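Side-chain contacts in nitrite transporter NirC (Salmonella enterica subsp. enterica serovar Typhimurium, PDB 4FC4), which moves nitrite across the bacterial cytoplasmic membrane in both directions, as a pentameric channel of the formate/nitrite transporter family: residues V114-V119 with A200-F205; G128-L131 with I137-S140; A206-G211 with D215-A220. One frame throughout, in Å; residues are numbered along the deposited sequence.

Contact 1: V114-V119 with A200-F205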
ATOM      1  N   VAL B 114      22.074 -14.657  21.162  1.00 48.21           N
ATOM      2  CA  VAL B 114      22.022 -13.755  22.302  1.00 45.51           C
ATOM      3  C   VAL B 114      20.885 -12.714  22.153  1.00 47.15           C
ATOM      4  O   VAL B 114      20.115 -12.508  23.094  1.00 48.05           O
ATOM      5  CB  VAL B 114      23.382 -13.069  22.502  1.00 46.20           C
ATOM      6  CG1 VAL B 114      23.265 -11.876  23.451  1.00 42.98           C
ATOM      7  CG2 VAL B 114      24.445 -14.091  23.022  1.00 44.17           C
ATOM      8  N   GLY B 115      20.743 -12.085  20.987  1.00 41.08           N
ATOM      9  CA  GLY B 115      19.744 -11.020  20.833  1.00 42.62           C
ATOM     10  C   GLY B 115      18.354 -11.618  20.855  1.00 43.06           C
ATOM     11  O   GLY B 115      17.401 -10.997  21.358  1.00 43.34           O
ATOM     12  N   SER B 116      18.263 -12.848  20.335  1.00 41.72           N
ATOM     13  CA  SER B 116      17.035 -13.607  20.338  1.00 40.12           C
ATOM     14  C   SER B 116      16.613 -14.012  21.740  1.00 41.15           C
ATOM     15  O   SER B 116      15.503 -13.753  22.123  1.00 41.41           O
ATOM     16  CB  SER B 116      17.168 -14.838  19.456  1.00 41.35           C
ATOM     17  OG  SER B 116      17.304 -14.515  18.095  1.00 42.31           O
ATOM     18  N   VAL B 117      17.499 -14.664  22.501  1.00 46.14           N
ATOM     19  CA  VAL B 117      17.165 -15.089  23.856  1.00 47.53           C
ATOM     20  C   VAL B 117      16.806 -13.842  24.637  1.00 47.87           C
ATOM     21  O   VAL B 117      15.888 -13.825  25.479  1.00 50.37           O
ATOM     22  CB  VAL B 117      18.358 -15.789  24.532  1.00 52.00           C
ATOM     23  CG1 VAL B 117      18.148 -15.922  26.038  1.00 51.00           C
ATOM     24  CG2 VAL B 117      18.619 -17.144  23.888  1.00 51.93           C
ATOM     25  N   PHE B 118      17.518 -12.759  24.332  1.00 48.34           N
ATOM     26  CA  PHE B 118      17.344 -11.533  25.098  1.00 45.23           C
ATOM     27  C   PHE B 118      15.991 -10.866  24.859  1.00 44.70           C
ATOM     28  O   PHE B 118      15.335 -10.462  25.840  1.00 41.67           O
ATOM     29  CB  PHE B 118      18.485 -10.567  24.859  1.00 47.47           C
ATOM     30  CG  PHE B 118      18.273  -9.173  25.449  1.00 48.70           C
ATOM     31  CD1 PHE B 118      18.472  -8.933  26.824  1.00 48.72           C
ATOM     32  CD2 PHE B 118      17.940  -8.100  24.616  1.00 44.70           C
ATOM     33  CE1 PHE B 118      18.324  -7.649  27.336  1.00 47.56           C
ATOM     34  CE2 PHE B 118      17.809  -6.816  25.132  1.00 46.94           C
ATOM     35  CZ  PHE B 118      17.990  -6.595  26.492  1.00 48.17           C
ATOM     36  N   VAL B 119      15.563 -10.739  23.598  1.00 42.33           N
ATOM     37  CA  VAL B 119      14.235 -10.119  23.346  1.00 40.90           C
ATOM     38  C   VAL B 119      13.134 -11.053  23.947  1.00 41.35           C
ATOM     39  O   VAL B 119      12.074 -10.583  24.421  1.00 38.65           O
ATOM     40  CB  VAL B 119      14.012  -9.818  21.842  1.00 42.39           C
ATOM     41  CG1 VAL B 119      13.860 -11.139  21.076  1.00 39.74           C
ATOM     42  CG2 VAL B 119      12.782  -8.897  21.612  1.00 39.17           C
ATOM     43  N   ALA B 200      15.122 -16.660  13.279  1.00 44.40           N
ATOM     44  CA  ALA B 200      13.733 -16.440  13.747  1.00 43.54           C
ATOM     45  C   ALA B 200      13.276 -17.590  14.680  1.00 44.10           C
ATOM     46  O   ALA B 200      12.526 -17.357  15.617  1.00 43.20           O
ATOM     47  CB  ALA B 200      12.767 -16.276  12.575  1.00 39.62           C
ATOM     48  N   ASN B 201      13.736 -18.818  14.434  1.00 40.64           N
ATOM     49  CA  ASN B 201      13.371 -19.938  15.293  1.00 42.43           C
ATOM     50  C   ASN B 201      13.950 -19.775  16.696  1.00 42.69           C
ATOM     51  O   ASN B 201      13.314 -20.130  17.677  1.00 43.95           O
ATOM     52  CB  ASN B 201      13.787 -21.298  14.698  1.00 45.66           C
ATOM     53  CG  ASN B 201      12.915 -21.758  13.514  1.00 44.17           C
ATOM     54  OD1 ASN B 201      13.201 -22.829  12.915  1.00 53.78           O
ATOM     55  ND2 ASN B 201      11.898 -20.982  13.143  1.00 39.10           N
ATOM     56  N   MET B 202      15.147 -19.209  16.778  1.00 44.76           N
ATOM     57  CA  MET B 202      15.799 -18.914  18.056  1.00 43.68           C
ATOM     58  C   MET B 202      14.868 -18.160  19.001  1.00 42.30           C
ATOM     59  O   MET B 202      14.771 -18.541  20.171  1.00 43.38           O
ATOM     60  CB  MET B 202      17.085 -18.092  17.879  1.00 43.33           C
ATOM     61  CG  MET B 202      18.198 -18.765  17.102  1.00 43.79           C
ATOM     62  SD  MET B 202      19.544 -17.626  16.664  1.00 45.96           S
ATOM     63  CE  MET B 202      20.622 -18.748  15.793  1.00 47.93           C
ATOM     64  N   THR B 203      14.193 -17.113  18.521  1.00 37.12           N
ATOM     65  CA  THR B 203      13.271 -16.379  19.382  1.00 36.50           C
ATOM     66  C   THR B 203      12.067 -17.283  19.736  1.00 38.73           C
ATOM     67  O   THR B 203      11.617 -17.358  20.878  1.00 38.93           O
ATOM     68  CB  THR B 203      12.791 -15.024  18.763  1.00 34.64           C
ATOM     69  OG1 THR B 203      13.871 -14.074  18.736  1.00 34.46           O
ATOM     70  CG2 THR B 203      11.706 -14.409  19.640  1.00 34.32           C
ATOM     71  N   LEU B 204      11.529 -17.991  18.750  1.00 42.99           N
ATOM     72  CA  LEU B 204      10.355 -18.806  19.020  1.00 42.21           C
ATOM     73  C   LEU B 204      10.723 -19.819  20.091  1.00 45.57           C
ATOM     74  O   LEU B 204       9.960 -20.025  21.061  1.00 47.86           O
ATOM     75  CB  LEU B 204       9.883 -19.516  17.769  1.00 39.72           C
ATOM     76  CG  LEU B 204       8.651 -20.346  18.075  1.00 40.81           C
ATOM     77  CD1 LEU B 204       7.444 -19.476  18.451  1.00 41.22           C
ATOM     78  CD2 LEU B 204       8.431 -21.203  16.850  1.00 38.36           C
ATOM     79  N   PHE B 205      11.893 -20.446  19.919  1.00 44.84           N
ATOM     80  CA  PHE B 205      12.297 -21.471  20.842  1.00 47.57           C
ATOM     81  C   PHE B 205      12.468 -20.944  22.240  1.00 50.63           C
ATOM     82  O   PHE B 205      12.170 -21.661  23.202  1.00 52.58           O
ATOM     83  CB  PHE B 205      13.520 -22.236  20.361  1.00 49.27           C
ATOM     84  CG  PHE B 205      13.256 -23.098  19.138  1.00 49.37           C
ATOM     85  CD1 PHE B 205      12.086 -23.797  19.004  1.00 52.38           C
ATOM     86  CD2 PHE B 205      14.184 -23.188  18.107  1.00 50.91           C
ATOM     87  CE1 PHE B 205      11.842 -24.574  17.875  1.00 55.08           C
ATOM     88  CE2 PHE B 205      13.950 -23.970  16.980  1.00 49.88           C
ATOM     89  CZ  PHE B 205      12.773 -24.662  16.862  1.00 50.00           C
TER
HETATM   90  O   HOH W   1      14.933 -13.842  16.514  1.00 43.36           O

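Contact 2: G128-L131 with I137-S140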
ATOM      1  N   GLY B 128       4.295 -11.177  28.814  1.00 41.22           N
ATOM      2  CA  GLY B 128       3.710 -11.399  27.492  1.00 42.07           C
ATOM      3  C   GLY B 128       2.650 -12.535  27.501  1.00 47.31           C
ATOM      4  O   GLY B 128       2.835 -13.584  28.109  1.00 45.92           O
ATOM      5  N   SER B 129       1.519 -12.307  26.848  1.00 48.03           N
ATOM      6  CA  SER B 129       0.384 -13.184  26.995  1.00 48.50           C
ATOM      7  C   SER B 129       0.556 -14.534  26.266  1.00 50.91           C
ATOM      8  O   SER B 129      -0.223 -15.420  26.493  1.00 52.73           O
ATOM      9  CB  SER B 129      -0.842 -12.481  26.467  1.00 50.27           C
ATOM     10  OG  SER B 129      -0.645 -12.215  25.062  1.00 56.15           O
ATOM     11  N   LEU B 130       1.558 -14.666  25.397  1.00 48.04           N
ATOM     12  CA  LEU B 130       1.772 -15.874  24.626  1.00 46.27           C
ATOM     13  C   LEU B 130       2.346 -17.052  25.435  1.00 52.68           C
ATOM     14  O   LEU B 130       2.303 -18.203  24.956  1.00 53.97           O
ATOM     15  CB  LEU B 130       2.752 -15.586  23.504  1.00 44.61           C
ATOM     16  CG  LEU B 130       2.273 -14.741  22.329  1.00 45.12           C
ATOM     17  CD1 LEU B 130       3.458 -14.412  21.431  1.00 37.68           C
ATOM     18  CD2 LEU B 130       1.192 -15.481  21.555  1.00 41.55           C
ATOM     19  N   LEU B 131       2.879 -16.768  26.637  1.00 48.45           N
ATOM     20  CA  LEU B 131       3.689 -17.715  27.422  1.00 48.47           C
ATOM     21  C   LEU B 131       2.964 -18.659  28.348  1.00 52.48           C
ATOM     22  O   LEU B 131       3.309 -19.851  28.332  1.00 53.17           O
ATOM     23  CB  LEU B 131       4.740 -16.994  28.258  1.00 47.49           C
ATOM     24  CG  LEU B 131       5.563 -16.061  27.373  1.00 48.43           C
ATOM     25  CD1 LEU B 131       6.559 -15.263  28.204  1.00 46.04           C
ATOM     26  CD2 LEU B 131       6.217 -16.813  26.214  1.00 44.63           C
ATOM     27  N   ILE B 137      -0.125 -21.035  20.514  1.00 46.90           N
ATOM     28  CA  ILE B 137       0.509 -21.486  19.280  1.00 46.93           C
ATOM     29  C   ILE B 137       2.033 -21.433  19.340  1.00 46.04           C
ATOM     30  O   ILE B 137       2.689 -22.151  18.586  1.00 49.28           O
ATOM     31  CB  ILE B 137      -0.051 -20.827  17.970  1.00 44.16           C
ATOM     32  CG1 ILE B 137       0.263 -19.330  17.871  1.00 41.15           C
ATOM     33  CG2 ILE B 137      -1.560 -21.079  17.881  1.00 47.12           C
ATOM     34  CD1 ILE B 137       0.133 -18.774  16.425  1.00 38.95           C
ATOM     35  N   VAL B 138       2.575 -20.580  20.205  1.00 45.90           N
ATOM     36  CA  VAL B 138       4.014 -20.561  20.493  1.00 45.91           C
ATOM     37  C   VAL B 138       4.441 -21.961  20.910  1.00 45.81           C
ATOM     38  O   VAL B 138       5.437 -22.477  20.399  1.00 49.20           O
ATOM     39  CB  VAL B 138       4.411 -19.464  21.556  1.00 47.29           C
ATOM     40  CG1 VAL B 138       5.702 -19.765  22.321  1.00 44.58           C
ATOM     41  CG2 VAL B 138       4.529 -18.071  20.923  1.00 43.86           C
ATOM     42  N   HIS B 139       3.683 -22.605  21.791  1.00 47.91           N
ATOM     43  CA  HIS B 139       4.043 -23.998  22.219  1.00 48.46           C
ATOM     44  C   HIS B 139       3.792 -25.074  21.202  1.00 48.52           C
ATOM     45  O   HIS B 139       4.661 -25.941  21.018  1.00 52.07           O
ATOM     46  CB  HIS B 139       3.446 -24.355  23.562  1.00 46.06           C
ATOM     47  CG  HIS B 139       3.792 -23.364  24.613  1.00 48.35           C
ATOM     48  ND1 HIS B 139       2.869 -22.780  25.396  1.00 49.66           N
ATOM     49  CD2 HIS B 139       5.012 -22.763  24.921  1.00 48.89           C
ATOM     50  CE1 HIS B 139       3.474 -21.887  26.203  1.00 50.46           C
ATOM     51  NE2 HIS B 139       4.786 -21.883  25.916  1.00 49.91           N
ATOM     52  N   SER B 140       2.656 -25.028  20.497  1.00 44.63           N
ATOM     53  CA  SER B 140       2.387 -26.095  19.561  1.00 45.15           C
ATOM     54  C   SER B 140       3.280 -25.953  18.309  1.00 45.31           C
ATOM     55  O   SER B 140       3.780 -26.944  17.763  1.00 45.68           O
ATOM     56  CB  SER B 140       0.913 -26.203  19.253  1.00 44.20           C
ATOM     57  OG  SER B 140       0.437 -24.988  18.745  1.00 44.81           O
TER

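Contact 3: A206-G211 with D215-A220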
ATOM      1  N   ALA B 206      12.874 -19.671  22.366  1.00 51.12           N
ATOM      2  CA  ALA B 206      13.202 -19.119  23.681  1.00 48.98           C
ATOM      3  C   ALA B 206      11.867 -18.761  24.379  1.00 48.47           C
ATOM      4  O   ALA B 206      11.646 -19.069  25.582  1.00 49.71           O
ATOM      5  CB  ALA B 206      14.180 -17.944  23.557  1.00 43.29           C
ATOM      6  N   LEU B 207      10.965 -18.180  23.605  1.00 43.81           N
ATOM      7  CA  LEU B 207       9.614 -17.877  24.055  1.00 44.60           C
ATOM      8  C   LEU B 207       8.864 -19.113  24.573  1.00 48.12           C
ATOM      9  O   LEU B 207       8.274 -19.086  25.648  1.00 51.71           O
ATOM     10  CB  LEU B 207       8.827 -17.292  22.881  1.00 44.29           C
ATOM     11  CG  LEU B 207       9.148 -15.865  22.456  1.00 41.03           C
ATOM     12  CD1 LEU B 207       8.305 -15.554  21.239  1.00 44.75           C
ATOM     13  CD2 LEU B 207       8.920 -14.861  23.603  1.00 42.46           C
ATOM     14  N   SER B 208       8.865 -20.203  23.812  1.00 49.36           N
ATOM     15  CA  SER B 208       8.256 -21.398  24.330  1.00 51.22           C
ATOM     16  C   SER B 208       9.014 -21.903  25.570  1.00 54.54           C
ATOM     17  O   SER B 208       8.394 -22.346  26.568  1.00 60.22           O
ATOM     18  CB  SER B 208       8.120 -22.483  23.264  1.00 49.75           C
ATOM     19  OG  SER B 208       7.456 -23.584  23.855  1.00 51.53           O
ATOM     20  N   TRP B 209      10.344 -21.811  25.538  1.00 54.67           N
ATOM     21  CA  TRP B 209      11.161 -22.293  26.671  1.00 55.46           C
ATOM     22  C   TRP B 209      10.831 -21.577  27.952  1.00 57.95           C
ATOM     23  O   TRP B 209      10.727 -22.215  29.016  1.00 58.79           O
ATOM     24  CB  TRP B 209      12.662 -22.199  26.374  1.00 54.11           C
ATOM     25  CG  TRP B 209      13.501 -22.888  27.423  1.00 55.97           C
ATOM     26  CD1 TRP B 209      14.361 -22.296  28.346  1.00 56.10           C
ATOM     27  CD2 TRP B 209      13.571 -24.338  27.713  1.00 58.75           C
ATOM     28  NE1 TRP B 209      14.948 -23.242  29.162  1.00 59.66           N
ATOM     29  CE2 TRP B 209      14.526 -24.486  28.843  1.00 61.64           C
ATOM     30  CE3 TRP B 209      12.973 -25.485  27.173  1.00 59.85           C
ATOM     31  CZ2 TRP B 209      14.850 -25.734  29.385  1.00 60.98           C
ATOM     32  CZ3 TRP B 209      13.313 -26.739  27.727  1.00 61.43           C
ATOM     33  CH2 TRP B 209      14.231 -26.852  28.809  1.00 60.89           C
ATOM     34  N   PHE B 210      10.654 -20.246  27.870  1.00 55.47           N
ATOM     35  CA  PHE B 210      10.374 -19.455  29.070  1.00 53.86           C
ATOM     36  C   PHE B 210       8.894 -19.537  29.456  1.00 55.33           C
ATOM     37  O   PHE B 210       8.478 -18.940  30.417  1.00 56.54           O
ATOM     38  CB  PHE B 210      10.778 -17.974  28.907  1.00 52.63           C
ATOM     39  CG  PHE B 210      12.241 -17.746  28.575  1.00 53.43           C
ATOM     40  CD1 PHE B 210      13.260 -18.481  29.218  1.00 53.88           C
ATOM     41  CD2 PHE B 210      12.601 -16.761  27.630  1.00 49.24           C
ATOM     42  CE1 PHE B 210      14.593 -18.276  28.882  1.00 57.43           C
ATOM     43  CE2 PHE B 210      13.928 -16.531  27.310  1.00 50.13           C
ATOM     44  CZ  PHE B 210      14.935 -17.285  27.936  1.00 55.08           C
ATOM     45  N   GLY B 211       8.084 -20.259  28.711  1.00 53.23           N
ATOM     46  CA  GLY B 211       6.667 -20.283  29.012  1.00 56.70           C
ATOM     47  C   GLY B 211       6.285 -21.654  29.490  1.00 59.82           C
ATOM     48  O   GLY B 211       7.161 -22.459  29.822  1.00 62.45           O
ATOM     49  N   ASP B 215       6.269 -31.240  28.361  1.00 68.88           N
ATOM     50  CA  ASP B 215       7.512 -31.967  28.698  1.00 74.51           C
ATOM     51  C   ASP B 215       8.175 -32.542  27.456  1.00 73.03           C
ATOM     52  O   ASP B 215       9.385 -32.818  27.457  1.00 76.19           O
ATOM     53  CB  ASP B 215       7.239 -33.103  29.684  1.00 77.31           C
ATOM     54  CG  ASP B 215       6.192 -32.733  30.690  1.00 83.07           C
ATOM     55  OD1 ASP B 215       5.283 -31.906  30.359  1.00 79.83           O
ATOM     56  OD2 ASP B 215       6.270 -33.289  31.807  1.00 88.75           O
ATOM     57  N   ALA B 216       7.365 -32.737  26.413  1.00 68.87           N
ATOM     58  CA  ALA B 216       7.829 -33.219  25.122  1.00 65.48           C
ATOM     59  C   ALA B 216       8.809 -32.236  24.481  1.00 63.74           C
ATOM     60  O   ALA B 216       9.439 -32.572  23.500  1.00 68.82           O
ATOM     61  CB  ALA B 216       6.639 -33.513  24.200  1.00 60.12           C
ATOM     62  N   TYR B 217       8.945 -31.039  25.046  1.00 62.51           N
ATOM     63  CA  TYR B 217       9.727 -29.937  24.448  1.00 61.73           C
ATOM     64  C   TYR B 217      11.042 -29.795  25.198  1.00 62.53           C
ATOM     65  O   TYR B 217      11.032 -29.418  26.376  1.00 62.25           O
ATOM     66  CB  TYR B 217       8.955 -28.619  24.606  1.00 58.22           C
ATOM     67  CG  TYR B 217       9.634 -27.405  24.016  1.00 56.54           C
ATOM     68  CD1 TYR B 217       9.702 -27.233  22.624  1.00 55.92           C
ATOM     69  CD2 TYR B 217      10.173 -26.407  24.832  1.00 55.37           C
ATOM     70  CE1 TYR B 217      10.319 -26.132  22.060  1.00 54.16           C
ATOM     71  CE2 TYR B 217      10.801 -25.293  24.283  1.00 51.74           C
ATOM     72  CZ  TYR B 217      10.859 -25.144  22.889  1.00 52.95           C
ATOM     73  OH  TYR B 217      11.456 -24.047  22.264  1.00 45.04           O
ATOM     74  N   THR B 218      12.161 -30.078  24.520  1.00 61.97           N
ATOM     75  CA  THR B 218      13.478 -30.221  25.207  1.00 64.08           C
ATOM     76  C   THR B 218      14.593 -29.421  24.512  1.00 61.74           C
ATOM     77  O   THR B 218      14.426 -29.006  23.349  1.00 60.45           O
ATOM     78  CB  THR B 218      13.951 -31.687  25.245  1.00 63.76           C
ATOM     79  OG1 THR B 218      14.465 -32.006  23.947  1.00 62.33           O
ATOM     80  CG2 THR B 218      12.818 -32.658  25.652  1.00 61.06           C
ATOM     81  N   LEU B 219      15.717 -29.220  25.195  1.00 58.39           N
ATOM     82  CA  LEU B 219      16.823 -28.478  24.580  1.00 61.54           C
ATOM     83  C   LEU B 219      17.428 -29.258  23.417  1.00 62.04           C
ATOM     84  O   LEU B 219      17.898 -28.673  22.422  1.00 57.23           O
ATOM     85  CB  LEU B 219      17.917 -28.163  25.577  1.00 63.10           C
ATOM     86  CG  LEU B 219      17.730 -27.154  26.687  1.00 66.37           C
ATOM     87  CD1 LEU B 219      18.386 -27.719  27.944  1.00 69.31           C
ATOM     88  CD2 LEU B 219      18.349 -25.817  26.270  1.00 68.15           C
ATOM     89  N   ALA B 220      17.426 -30.584  23.551  1.00 65.99           N
ATOM     90  CA  ALA B 220      17.798 -31.472  22.451  1.00 66.96           C
ATOM     91  C   ALA B 220      16.869 -31.263  21.209  1.00 64.65           C
ATOM     92  O   ALA B 220      17.361 -31.125  20.079  1.00 65.03           O
ATOM     93  CB  ALA B 220      17.835 -32.914  22.921  1.00 65.87           C
TER

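Contact 1: V114-V119 with A200-F205
Met202 meets Ser116 through the root of its side chain: Met202 CB lies 3.6 Å from Ser116 OG. Beyond CG the chain is extended and carries the thioether past the serine to Trp109 and Leu113 of helix 98-125. Thr203 follows, its CA 4.8 Å from that of Ser116. Thr203 OG1 abuts Ser116 CB at 3.5 Å, and no direct hydrogen bond joins the two hydroxyls. A water lies between them: it donates to Ser116 OG at 2.9 Å, and its 2.5 Å distance to Thr203 OG1 is too short to be taken at face value. Ser116 OG, turned beside its own backbone N (chi1 -67°), also bonds to the carbonyl of Asn112 one turn back, as serines in membrane helices commonly do. Val119 CG1 packs across Thr203 OG1 at 3.8 Å, the side chains meeting at about a right angle. The small hydroxyl residues Ser116 and Thr203 suit this crossing, where the axes of the two short segments approach to 8.1 Å at -34°. Helix 198-209 follows helix 177-192 after a break, as in the FNT fold; Ala200 and Leu204 pack on helix 24-51, Phe205 on helices 137-147 and 219-248, and Val119 on Leu159 of a neighbouring subunit.

Contact 2: G128-L131 with I137-S140
Leu130 and Val138 mark the closest backbone approach, with CA atoms 6.6 Å apart, where a type I beta turn from Gly128 to Leu131 comes up beside the first turn of helix 137-147. Their side chains cross at about a right angle, Leu130 CD1 resting on Val138 CG2 at 3.8 Å while Leu130 CB lies 4.0 Å from the same methyl. That methyl is the branch beside the valine's backbone N; CG1 is anti to that nitrogen (chi1 155°). A beta-branched residue suits the position because its methyls serve different neighbours: CG2 meets both Leu130 and Leu204, while CG1 turns to Ser208 of helix 198-209.

Turn and helix belong to the connection that follows helix 98-125 in this FNT channel, at the end of the subunit remote from both termini, probably the periplasmic side. Ser136, just ahead of the helix, ties the two pieces together, since its OG bonds to both Leu130 O and Val138 N.

The second point of touch is polar. Leu131 O lies at the edge of the His139 imidazole, in the plane of the ring and 3.0 Å from CE1. This is a C-H to oxygen approach; NE2 is 3.5 Å from Leu131 O and too poorly angled for a hydrogen bond. A carbon lying between two ring nitrogens bears a fairly polarised hydrogen, which would make the carbonyl a reasonable neighbour. With CG beside the backbone N (chi1 -54°), the ring extends toward the turn, and ND1 makes a weak hydrogen bond to Val133 O in the intervening loop, while the Leu131 side chain packs on Tyr123 of helix 98-125.

Contact 3: A206-G211 with D215-A220
Apolar packing dominates where Trp209 meets Tyr217 and Leu219. The two aromatic side chains cross obliquely: Tyr217 CE2 comes to the edge of the indole near its plane, 3.6 Å from Trp209 CE3, whereas Trp209 CE3 approaches the phenol ring at a slant. Trp209 CG stands anti to the backbone N (chi1 -171°), which throws the six-membered ring out toward residues 217-219. There Leu219 lies over one face of the indole, its CG 4.1 Å from Trp209 CH2 and displaced toward the rim. A large flat side chain suits this site, since its edge meets an aromatic ring while its face receives a branched aliphatic one.

The contact spans the connection between helix 198-209 and helix 219-248, with Tyr217 inside it, and brings together the end of one helix and the approach to the next, at the end of the membrane bundle. His213 in the loop stacks on Trp209 and meets the Tyr217 ring with the planes at about 55°, adding a third aromatic group to the cluster.

Polar groups touch the rings without hydrogen bonding across the contact. Ser208 OG sits above one face of the Tyr217 phenol, offset to the rim, 3.8 Å from Tyr217 CE2; the small serine lets the ring lie against the helix, with CE2 only 3.7 Å from Trp209 N. Tyr217 O lies in the indole plane at its edge, 3.8 Å from Trp209 CZ3.

Two hydrogen bonds leave the contact for residues beyond it. With CG opposite its backbone N (chi1 -179°), Tyr217 directs its ring at helix 198-209, and its OH bonds to Phe205 O. Thr218 occupies the N-cap position, its OG1 capping Gly221 N as helix 219-248 begins.

In the fold
Contact 1 lies deepest: its centre is about 10 Å from that of the chain, while the centres of contacts 2 and 3 are each about 20 Å from it. Contacts 1 and 3 share helix 198-209, and the end of Tyr217 reaches contact 1. Contact 2 is nested in the chain between the two segments of contact 1 and meets both others, residues 137-140 touching 200-205 as well as 206-211. Their chemistry follows position. Small hydroxylated side chains and a bound water fill the tight crossing of contact 1, aliphatic packing and a carbonyl-imidazole approach mark the buried contact 2, and aromatic rings dominate contact 3, which reaches the surface at Leu219.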